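Local structure of protein adenylyltransferase VopS (Vibrio parahaemolyticus, 3LET) at residues Q28-D33 with A58-Q63; R136-L141 with I272-F277; L155-F160 with V169-A174. The protein catalyses transfer of AMP from ATP to a specific threonine of the host Rho GTPases RhoA, Rac and Cdc42, blocking effector binding and actin assembly in infected cells. All blocks are in the same frame, centred on the assembly; numbering follows the deposited sequence.

Contact 1 (Q28-D33 with A58-Q63); sequences QMLFKD and AAELSQ
Leu30, in the last turn of helix 23-30, reaches across to Glu60 and Leu61 at the start of helix 58-75, and the next residue, Phe31, joins it. The Leu30 CB bond points at the other helix, and CB itself already comes within 4.2 Å of Glu60 OE2. With CG anti to the backbone N (chi1 -178°), the branch point is barely closer, 4.1 Å from Glu60 OE2, and the methyls make the nearest contacts. Here the chain forks. CD1 settles against the end of the Glu60 carboxylate, 3.9 Å from OE1 and equally far from OE2. CD2 does two jobs: it lies 3.7 Å from Glu60 OE2 and 3.8 Å from Leu61 CD2, so one methyl bridges a polar and an apolar neighbour. The Leu30 and Glu60 chains meet from opposite directions, whereas Leu61 crosses Leu30 at roughly a right angle. Leu61 CD2 is shared as well, for it meets the Phe31 ring at its edge, in the ring plane, 3.8 Å from CE1 and 4.0 Å from CZ. An extended Glu60 chain delivers its carboxylate to the Leu30 methyls, but its polar partners lie outside the two segments: OE2 forms a salt bridge with Arg17 and accepts a hydrogen bond from His26 NE2. Leu64, one helical turn past Glu60, touches both Leu30 and Phe31. Leu49, assigned by similarity to the ATP site, packs against Phe31 and Leu61. No hydrogen bond joins the two segments, which are held together by van der Waals contact. The buried carboxylate has the two Leu30 methyls against it on this side, a setting that would disfavour a bare charge; Arg17 and His26 probably offset this and keep it ionised.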
loop_
_atom_site.group_PDB
_atom_site.type_symbol
_atom_site.label_atom_id
_atom_site.label_comp_id
_atom_site.label_asym_id
_atom_site.label_seq_id
_atom_site.Cartn_x
_atom_site.Cartn_y
_atom_site.Cartn_z
ATOM N N GLN A 28 16.875 15.802 -24.477
ATOM C CA GLN A 28 17.046 16.678 -25.635
ATOM C C GLN A 28 18.020 17.788 -25.296
ATOM O O GLN A 28 18.879 18.141 -26.109
ATOM C CB GLN A 28 15.714 17.308 -26.047
ATOM C CG GLN A 28 14.764 16.393 -26.814
ATOM C CD GLN A 28 13.453 17.094 -27.084
ATOM O OE1 GLN A 28 13.176 18.141 -26.505
ATOM N NE2 GLN A 28 12.647 16.536 -27.960
ATOM N N MET A 29 17.880 18.344 -24.096
ATOM C CA MET A 29 18.721 19.459 -23.676
ATOM C C MET A 29 20.147 19.008 -23.356
ATOM O O MET A 29 21.108 19.640 -23.782
ATOM C CB MET A 29 18.108 20.161 -22.460
ATOM C CG MET A 29 16.803 20.885 -22.765
ATOM S SD MET A 29 16.090 21.742 -21.347
ATOM C CE MET A 29 17.319 23.010 -21.044
ATOM N N LEU A 30 20.288 17.911 -22.618
ATOM C CA LEU A 30 21.607 17.455 -22.164
ATOM C C LEU A 30 22.411 16.872 -23.313
ATOM O O LEU A 30 23.622 17.065 -23.394
ATOM C CB LEU A 30 21.471 16.404 -21.055
ATOM C CG LEU A 30 22.786 15.871 -20.457
ATOM C CD1 LEU A 30 23.670 17.012 -19.896
ATOM C CD2 LEU A 30 22.501 14.839 -19.383
ATOM N N PHE A 31 21.733 16.166 -24.204
ATOM C CA PHE A 31 22.393 15.470 -25.290
ATOM C C PHE A 31 22.412 16.325 -26.562
ATOM O O PHE A 31 22.965 15.924 -27.587
ATOM C CB PHE A 31 21.696 14.138 -25.546
ATOM C CG PHE A 31 21.766 13.180 -24.381
ATOM C CD1 PHE A 31 22.731 13.335 -23.384
ATOM C CD2 PHE A 31 20.916 12.096 -24.313
ATOM C CE1 PHE A 31 22.816 12.435 -22.313
ATOM C CE2 PHE A 31 20.981 11.190 -23.241
ATOM C CZ PHE A 31 21.946 11.354 -22.243
ATOM N N LYS A 32 21.810 17.507 -26.482
ATOM C CA LYS A 32 21.742 18.403 -27.627
ATOM C C LYS A 32 21.189 17.665 -28.834
ATOM O O LYS A 32 21.801 17.663 -29.907
ATOM C CB LYS A 32 23.135 18.944 -27.937
ATOM C CG LYS A 32 23.811 19.579 -26.738
ATOM C CD LYS A 32 25.303 19.752 -26.965
ATOM C CE LYS A 32 25.889 20.774 -26.006
ATOM N NZ LYS A 32 25.581 20.454 -24.579
ATOM N N ASP A 33 20.040 17.021 -28.652
ATOM C CA ASP A 33 19.436 16.239 -29.716
ATOM C C ASP A 33 17.927 16.371 -29.701
ATOM O O ASP A 33 17.239 15.715 -28.913
ATOM C CB ASP A 33 19.818 14.767 -29.588
ATOM C CG ASP A 33 19.475 13.970 -30.832
ATOM O OD1 ASP A 33 18.932 14.575 -31.787
ATOM O OD2 ASP A 33 19.738 12.746 -30.856
ATOM N N ALA A 58 28.236 12.342 -14.208
ATOM C CA ALA A 58 27.682 11.098 -13.640
ATOM C C ALA A 58 26.402 11.338 -12.845
ATOM O O ALA A 58 25.444 10.586 -12.996
ATOM C CB ALA A 58 28.703 10.398 -12.759
ATOM N N ALA A 59 26.396 12.379 -12.010
ATOM C CA ALA A 59 25.261 12.647 -11.122
ATOM C C ALA A 59 23.989 12.929 -11.910
ATOM O O ALA A 59 22.948 12.303 -11.690
ATOM C CB ALA A 59 25.578 13.819 -10.178
ATOM N N GLU A 60 24.063 13.866 -12.841
ATOM C CA GLU A 60 22.911 14.158 -13.670
ATOM C C GLU A 60 22.492 12.954 -14.514
ATOM O O GLU A 60 21.298 12.674 -14.682
ATOM C CB GLU A 60 23.180 15.351 -14.583
ATOM C CG GLU A 60 21.933 15.795 -15.303
ATOM C CD GLU A 60 22.134 17.016 -16.164
ATOM O OE1 GLU A 60 23.211 17.655 -16.084
ATOM O OE2 GLU A 60 21.194 17.331 -16.922
ATOM N N LEU A 61 23.458 12.210 -15.026
ATOM C CA LEU A 61 23.110 11.065 -15.854
ATOM C C LEU A 61 22.354 10.012 -15.051
ATOM O O LEU A 61 21.477 9.345 -15.578
ATOM C CB LEU A 61 24.363 10.457 -16.471
ATOM C CG LEU A 61 24.963 11.350 -17.566
ATOM C CD1 LEU A 61 26.347 10.822 -17.952
ATOM C CD2 LEU A 61 24.086 11.441 -18.833
ATOM N N SER A 62 22.710 9.861 -13.783
ATOM C CA SER A 62 21.972 8.947 -12.926
ATOM C C SER A 62 20.510 9.405 -12.775
ATOM O O SER A 62 19.593 8.594 -12.830
ATOM C CB SER A 62 22.634 8.856 -11.550
ATOM O OG SER A 62 21.919 7.956 -10.720
ATOM N N GLN A 63 20.298 10.701 -12.570
ATOM C CA GLN A 63 18.937 11.251 -12.456
ATOM C C GLN A 63 18.145 11.008 -13.735
ATOM O O GLN A 63 16.991 10.564 -13.698
ATOM C CB GLN A 63 18.979 12.758 -12.193
ATOM C CG GLN A 63 19.565 13.143 -10.826
ATOM C CD GLN A 63 19.820 14.646 -10.701
ATOM O OE1 GLN A 63 20.251 15.291 -11.653
ATOM N NE2 GLN A 63 19.542 15.202 -9.529
#

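Contact 2 (R136-L141 with I272-F277); sequences RHIEGL and IGYHGF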
loop_
_atom_site.group_PDB
_atom_site.type_symbol
_atom_site.label_atom_id
_atom_site.label_comp_id
_atom_site.label_asym_id
_atom_site.label_seq_id
_atom_site.Cartn_x
_atom_site.Cartn_y
_atom_site.Cartn_z
ATOM N N ARG A 136 -8.950 -10.763 -5.011
ATOM C CA ARG A 136 -10.000 -11.796 -5.234
ATOM C C ARG A 136 -10.620 -12.186 -3.881
ATOM O O ARG A 136 -11.852 -12.315 -3.738
ATOM C CB ARG A 136 -9.433 -13.044 -5.917
ATOM C CG ARG A 136 -8.969 -12.809 -7.352
ATOM C CD ARG A 136 -8.128 -13.975 -7.947
ATOM N NE ARG A 136 -7.349 -13.434 -9.062
ATOM C CZ ARG A 136 -6.058 -13.634 -9.274
ATOM N NH1 ARG A 136 -5.357 -14.445 -8.498
ATOM N NH2 ARG A 136 -5.474 -13.051 -10.314
ATOM N N HIS A 137 -9.775 -12.383 -2.876
ATOM C CA HIS A 137 -10.286 -12.811 -1.583
ATOM C C HIS A 137 -11.102 -11.699 -0.906
ATOM O O HIS A 137 -12.215 -11.918 -0.419
ATOM C CB HIS A 137 -9.169 -13.208 -0.633
ATOM C CG HIS A 137 -9.678 -13.550 0.733
ATOM N ND1 HIS A 137 -10.281 -14.759 1.013
ATOM C CD2 HIS A 137 -9.770 -12.814 1.866
ATOM C CE1 HIS A 137 -10.673 -14.774 2.273
ATOM N NE2 HIS A 137 -10.384 -13.601 2.813
ATOM N N ILE A 138 -10.518 -10.509 -0.857
ATOM C CA ILE A 138 -11.098 -9.403 -0.104
ATOM C C ILE A 138 -12.379 -8.874 -0.740
ATOM O O ILE A 138 -13.378 -8.736 -0.054
ATOM C CB ILE A 138 -10.055 -8.288 0.118
ATOM C CG1 ILE A 138 -8.961 -8.846 1.029
ATOM C CG2 ILE A 138 -10.713 -7.069 0.745
ATOM C CD1 ILE A 138 -7.692 -8.037 1.083
ATOM N N GLU A 139 -12.370 -8.612 -2.043
ATOM C CA GLU A 139 -13.578 -8.155 -2.727
ATOM C C GLU A 139 -14.620 -9.289 -2.822
ATOM O O GLU A 139 -15.815 -9.028 -2.898
ATOM C CB GLU A 139 -13.234 -7.573 -4.101
ATOM C CG GLU A 139 -12.375 -6.305 -3.973
ATOM C CD GLU A 139 -12.190 -5.534 -5.283
ATOM O OE1 GLU A 139 -12.676 -5.990 -6.341
ATOM O OE2 GLU A 139 -11.553 -4.456 -5.246
ATOM N N GLY A 140 -14.160 -10.535 -2.757
ATOM C CA GLY A 140 -15.051 -11.687 -2.659
ATOM C C GLY A 140 -15.974 -11.664 -1.438
ATOM O O GLY A 140 -17.016 -12.328 -1.455
ATOM N N LEU A 141 -15.605 -10.936 -0.373
ATOM C CA LEU A 141 -16.411 -10.902 0.847
ATOM C C LEU A 141 -17.730 -10.166 0.585
ATOM O O LEU A 141 -18.746 -10.437 1.209
ATOM C CB LEU A 141 -15.651 -10.215 1.997
ATOM C CG LEU A 141 -14.331 -10.839 2.440
ATOM C CD1 LEU A 141 -13.602 -9.919 3.433
ATOM C CD2 LEU A 141 -14.588 -12.210 3.057
ATOM N N ILE A 272 -5.748 -5.713 6.828
ATOM C CA ILE A 272 -4.826 -6.779 7.153
ATOM C C ILE A 272 -4.540 -7.576 5.892
ATOM O O ILE A 272 -3.395 -7.968 5.636
ATOM C CB ILE A 272 -5.369 -7.698 8.273
ATOM C CG1 ILE A 272 -5.460 -6.912 9.593
ATOM C CG2 ILE A 272 -4.450 -8.901 8.477
ATOM C CD1 ILE A 272 -6.371 -7.609 10.645
ATOM N N GLY A 273 -5.571 -7.757 5.084
ATOM C CA GLY A 273 -5.488 -8.591 3.888
ATOM C C GLY A 273 -4.614 -7.994 2.790
ATOM O O GLY A 273 -3.998 -8.716 2.012
ATOM N N TYR A 274 -4.609 -6.677 2.687
ATOM C CA TYR A 274 -3.778 -6.007 1.677
ATOM C C TYR A 274 -2.446 -5.569 2.287
ATOM O O TYR A 274 -1.563 -5.115 1.561
ATOM C CB TYR A 274 -4.502 -4.773 1.150
ATOM C CG TYR A 274 -5.610 -5.038 0.155
ATOM C CD1 TYR A 274 -5.389 -5.888 -0.952
ATOM C CD2 TYR A 274 -6.842 -4.393 0.268
ATOM C CE1 TYR A 274 -6.365 -6.099 -1.887
ATOM C CE2 TYR A 274 -7.836 -4.607 -0.658
ATOM C CZ TYR A 274 -7.583 -5.468 -1.737
ATOM O OH TYR A 274 -8.539 -5.704 -2.670
ATOM N N HIS A 275 -2.300 -5.696 3.613
ATOM C CA HIS A 275 -1.096 -5.214 4.315
ATOM C C HIS A 275 -0.943 -3.722 4.041
ATOM O O HIS A 275 0.042 -3.285 3.439
ATOM C CB HIS A 275 0.162 -5.960 3.855
ATOM C CG HIS A 275 0.146 -7.406 4.231
ATOM N ND1 HIS A 275 0.657 -7.865 5.427
ATOM C CD2 HIS A 275 -0.377 -8.487 3.604
ATOM C CE1 HIS A 275 0.479 -9.171 5.504
ATOM N NE2 HIS A 275 -0.144 -9.573 4.411
ATOM N N GLY A 276 -1.929 -2.942 4.454
ATOM C CA GLY A 276 -1.989 -1.532 4.078
ATOM C C GLY A 276 -0.986 -0.630 4.782
ATOM O O GLY A 276 -0.824 0.543 4.378
ATOM N N PHE A 277 -0.353 -1.139 5.846
ATOM C CA PHE A 277 0.663 -0.383 6.592
ATOM C C PHE A 277 1.935 -1.208 6.714
ATOM O O PHE A 277 1.898 -2.422 6.587
ATOM C CB PHE A 277 0.127 0.015 7.999
ATOM C CG PHE A 277 -1.099 0.875 7.937
ATOM C CD1 PHE A 277 -0.987 2.251 7.733
ATOM C CD2 PHE A 277 -2.349 0.309 7.978
ATOM C CE1 PHE A 277 -2.123 3.052 7.620
ATOM C CE2 PHE A 277 -3.505 1.100 7.862
ATOM C CZ PHE A 277 -3.378 2.483 7.698
HETATM O O HOH W 1 -10.380 -3.818 -2.998
#
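Ile138 plants its CD1 methyl on the ring of Tyr274, joining the end of helix 113-139 to the end of helix 260-274. The methyl stands 3.5 Å from the ring centroid and 2° off the ring normal, a nearly ideal CH-pi contact over one face. Its other neighbour is the backbone of Gly273: CD1 lies 3.6 Å from CA and 3.5 Å from C, a close approach possible because no side chain stands between. Extension of the isoleucine beyond CG1 (chi2 165°) brings CD1 this far, while CG2 stays farther back, 4.0 Å from Tyr274 CE2. Towards the phenol oxygen the fit relaxes. Glu139 CG comes no nearer than 4.1 Å to Tyr274 OH, and its carboxylate is turned perpendicular to the ring plane. A water mediates instead, donating to Glu139 OE2 at 2.6 Å and hydrogen-bonded to Tyr274 OH at 2.7 Å. Gln135 NE2 also bonds to that carboxylate oxygen, fixing it from within its own helix. Met244 and His248 of helix 238-255 touch Tyr274 and Ile138 respectively, so that helix also packs against this part. Just past the tyrosine, a Schellman motif with positive-phi His275 as C-prime residue closes the helix through Gly276 N to Val271 O, with a weak bond from His275 N to Ile272 O. The chain then passes to Phe277, whose N bonds to Asn281, an ATP-site residue by similarity. His275, Gly276 and Phe277 open the HxFx(D/E)GNGR motif of the Fic family, which here begins just past helix 260-274.

Contact 3 (L155-F160 with V169-A174); sequences LPEDAF and VERAAA
Arg171 takes hold of Glu157 side-on, with NE donating to OE1 at 3.0 Å and NH2 to OE2 at 2.9 Å. Both bonds of this salt bridge are almost straight, at 175° and 171°. Each acceptor lies close to the guanidinium plane, but the carboxylate is tilted 43° against it; OE2 is met on its syn side, whereas OE1 is approached from above the carboxylate plane. Bends in both chains, at chi2 of the glutamate and chi3 of the arginine, bring the groups together. Beside the bridge Phe160 leans on helix 168-179: its CE1 lies 3.4 Å from Arg171 O, and Ala174 CB sits at the ring edge, 3.9 Å from CD1. A water donates to the carbonyl oxygens of both Phe160 and Ala174, tying the backbones. In the next shell, Asn161 ND2 bonds to Glu157 OE1, while Phe299 O and Asn168 OD1 receive bonds from Arg171 NH1. Trp175 meets Phe160 edge-to-face, and Pro301 touches both Phe160 and Arg171. With both partners only partly exposed and each also hydrogen-bonded to further residues, the bidentate bridge probably ties the short, weakly bonded helical turn around 157-160 to helix 168-179 more firmly than a lone ion pair would.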
loop_
_atom_site.group_PDB
_atom_site.type_symbol
_atom_site.label_atom_id
_atom_site.label_comp_id
_atom_site.label_asym_id
_atom_site.label_seq_id
_atom_site.Cartn_x
_atom_site.Cartn_y
_atom_site.Cartn_z
ATOM N N LEU A 155 -16.353 -14.377 20.192
ATOM C CA LEU A 155 -15.403 -14.716 21.238
ATOM C C LEU A 155 -16.110 -14.727 22.580
ATOM O O LEU A 155 -16.867 -13.809 22.871
ATOM C CB LEU A 155 -14.341 -13.637 21.334
ATOM C CG LEU A 155 -12.949 -13.752 20.759
ATOM C CD1 LEU A 155 -12.099 -12.718 21.464
ATOM C CD2 LEU A 155 -12.362 -15.140 20.912
ATOM N N PRO A 156 -15.824 -15.729 23.422
ATOM C CA PRO A 156 -16.357 -15.705 24.789
ATOM C C PRO A 156 -15.883 -14.443 25.509
ATOM O O PRO A 156 -14.699 -14.111 25.347
ATOM C CB PRO A 156 -15.730 -16.946 25.438
ATOM C CG PRO A 156 -15.250 -17.798 24.297
ATOM C CD PRO A 156 -14.892 -16.848 23.208
ATOM N N GLU A 157 -16.763 -13.770 26.256
ATOM C CA GLU A 157 -16.403 -12.553 26.984
ATOM C C GLU A 157 -15.141 -12.757 27.791
ATOM O O GLU A 157 -14.320 -11.861 27.866
ATOM C CB GLU A 157 -17.480 -12.136 27.997
ATOM C CG GLU A 157 -18.619 -11.248 27.521
ATOM C CD GLU A 157 -18.231 -10.183 26.512
ATOM O OE1 GLU A 157 -17.790 -9.075 26.887
ATOM O OE2 GLU A 157 -18.407 -10.453 25.325
ATOM N N ASP A 158 -14.995 -13.926 28.413
ATOM C CA ASP A 158 -13.940 -14.125 29.413
ATOM C C ASP A 158 -12.551 -14.182 28.802
ATOM O O ASP A 158 -11.547 -14.028 29.506
ATOM C CB ASP A 158 -14.195 -15.405 30.210
ATOM C CG ASP A 158 -15.142 -15.190 31.370
ATOM O OD1 ASP A 158 -15.548 -14.030 31.598
ATOM O OD2 ASP A 158 -15.475 -16.180 32.055
ATOM N N ALA A 159 -12.494 -14.436 27.501
ATOM C CA ALA A 159 -11.227 -14.451 26.782
ATOM C C ALA A 159 -10.559 -13.063 26.770
ATOM O O ALA A 159 -9.331 -12.958 26.769
ATOM C CB ALA A 159 -11.449 -14.943 25.365
ATOM N N PHE A 160 -11.361 -11.998 26.761
ATOM C CA PHE A 160 -10.816 -10.636 26.646
ATOM C C PHE A 160 -11.383 -9.649 27.669
ATOM O O PHE A 160 -10.819 -8.585 27.892
ATOM C CB PHE A 160 -11.066 -10.095 25.228
ATOM C CG PHE A 160 -12.520 -9.845 24.928
ATOM C CD1 PHE A 160 -13.081 -8.571 25.116
ATOM C CD2 PHE A 160 -13.330 -10.863 24.475
ATOM C CE1 PHE A 160 -14.435 -8.333 24.835
ATOM C CE2 PHE A 160 -14.692 -10.643 24.199
ATOM C CZ PHE A 160 -15.241 -9.377 24.383
ATOM N N VAL A 169 -18.221 0.375 24.269
ATOM C CA VAL A 169 -16.928 1.016 24.019
ATOM C C VAL A 169 -15.857 0.377 24.889
ATOM O O VAL A 169 -14.743 0.120 24.427
ATOM C CB VAL A 169 -16.977 2.544 24.301
ATOM C CG1 VAL A 169 -15.601 3.155 24.165
ATOM C CG2 VAL A 169 -17.943 3.214 23.346
ATOM N N GLU A 170 -16.179 0.075 26.144
ATOM C CA GLU A 170 -15.177 -0.578 26.987
ATOM C C GLU A 170 -14.921 -2.032 26.588
ATOM O O GLU A 170 -13.762 -2.512 26.650
ATOM C CB GLU A 170 -15.559 -0.444 28.480
ATOM C CG GLU A 170 -15.449 0.994 28.969
ATOM C CD GLU A 170 -15.932 1.138 30.409
ATOM O OE1 GLU A 170 -15.191 0.750 31.329
ATOM O OE2 GLU A 170 -17.057 1.626 30.611
ATOM N N ARG A 171 -15.967 -2.726 26.131
ATOM C CA ARG A 171 -15.805 -4.091 25.643
ATOM C C ARG A 171 -14.905 -4.113 24.398
ATOM O O ARG A 171 -14.030 -4.969 24.258
ATOM C CB ARG A 171 -17.169 -4.714 25.278
ATOM C CG ARG A 171 -18.054 -4.966 26.527
ATOM C CD ARG A 171 -19.406 -5.577 26.160
ATOM N NE ARG A 171 -19.225 -6.832 25.440
ATOM C CZ ARG A 171 -19.581 -7.042 24.176
ATOM N NH1 ARG A 171 -20.188 -6.093 23.461
ATOM N NH2 ARG A 171 -19.364 -8.239 23.643
ATOM N N ALA A 172 -15.132 -3.172 23.491
ATOM C CA ALA A 172 -14.332 -3.120 22.258
ATOM C C ALA A 172 -12.887 -2.799 22.613
ATOM O O ALA A 172 -11.975 -3.423 22.090
ATOM C CB ALA A 172 -14.892 -2.085 21.317
ATOM N N ALA A 173 -12.672 -1.834 23.505
ATOM C CA ALA A 173 -11.308 -1.521 23.963
ATOM C C ALA A 173 -10.613 -2.748 24.541
ATOM O O ALA A 173 -9.486 -3.050 24.177
ATOM C CB ALA A 173 -11.304 -0.379 24.982
ATOM N N ALA A 174 -11.291 -3.487 25.414
ATOM C CA ALA A 174 -10.719 -4.706 25.984
ATOM C C ALA A 174 -10.323 -5.734 24.941
ATOM O O ALA A 174 -9.307 -6.428 25.090
ATOM C CB ALA A 174 -11.727 -5.360 26.972
HETATM O O HOH W 2 -8.273 -6.800 27.558
#

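Contacts 1 and 2 are buried, whereas contact 3 is only partly so. Contacts 1 and 3 lie on opposite sides of the chain's centre, their own centres 62 Å apart; contact 2 sits much nearer the middle, about 25 Å between centres from contact 3. None touches another, and no helix is shared. Contact 3 joins helices consecutive in the chain, contact 1 bridges 24 intervening residues and two helices, and contact 2 spans 130 residues, connecting the N-terminal family region with the Fic region. Their chemistry differs: leucine methyls against a carboxylate and another leucine at contact 1, a methyl on a ring with water at one end at contact 2, and direct ion pairing at contact 3.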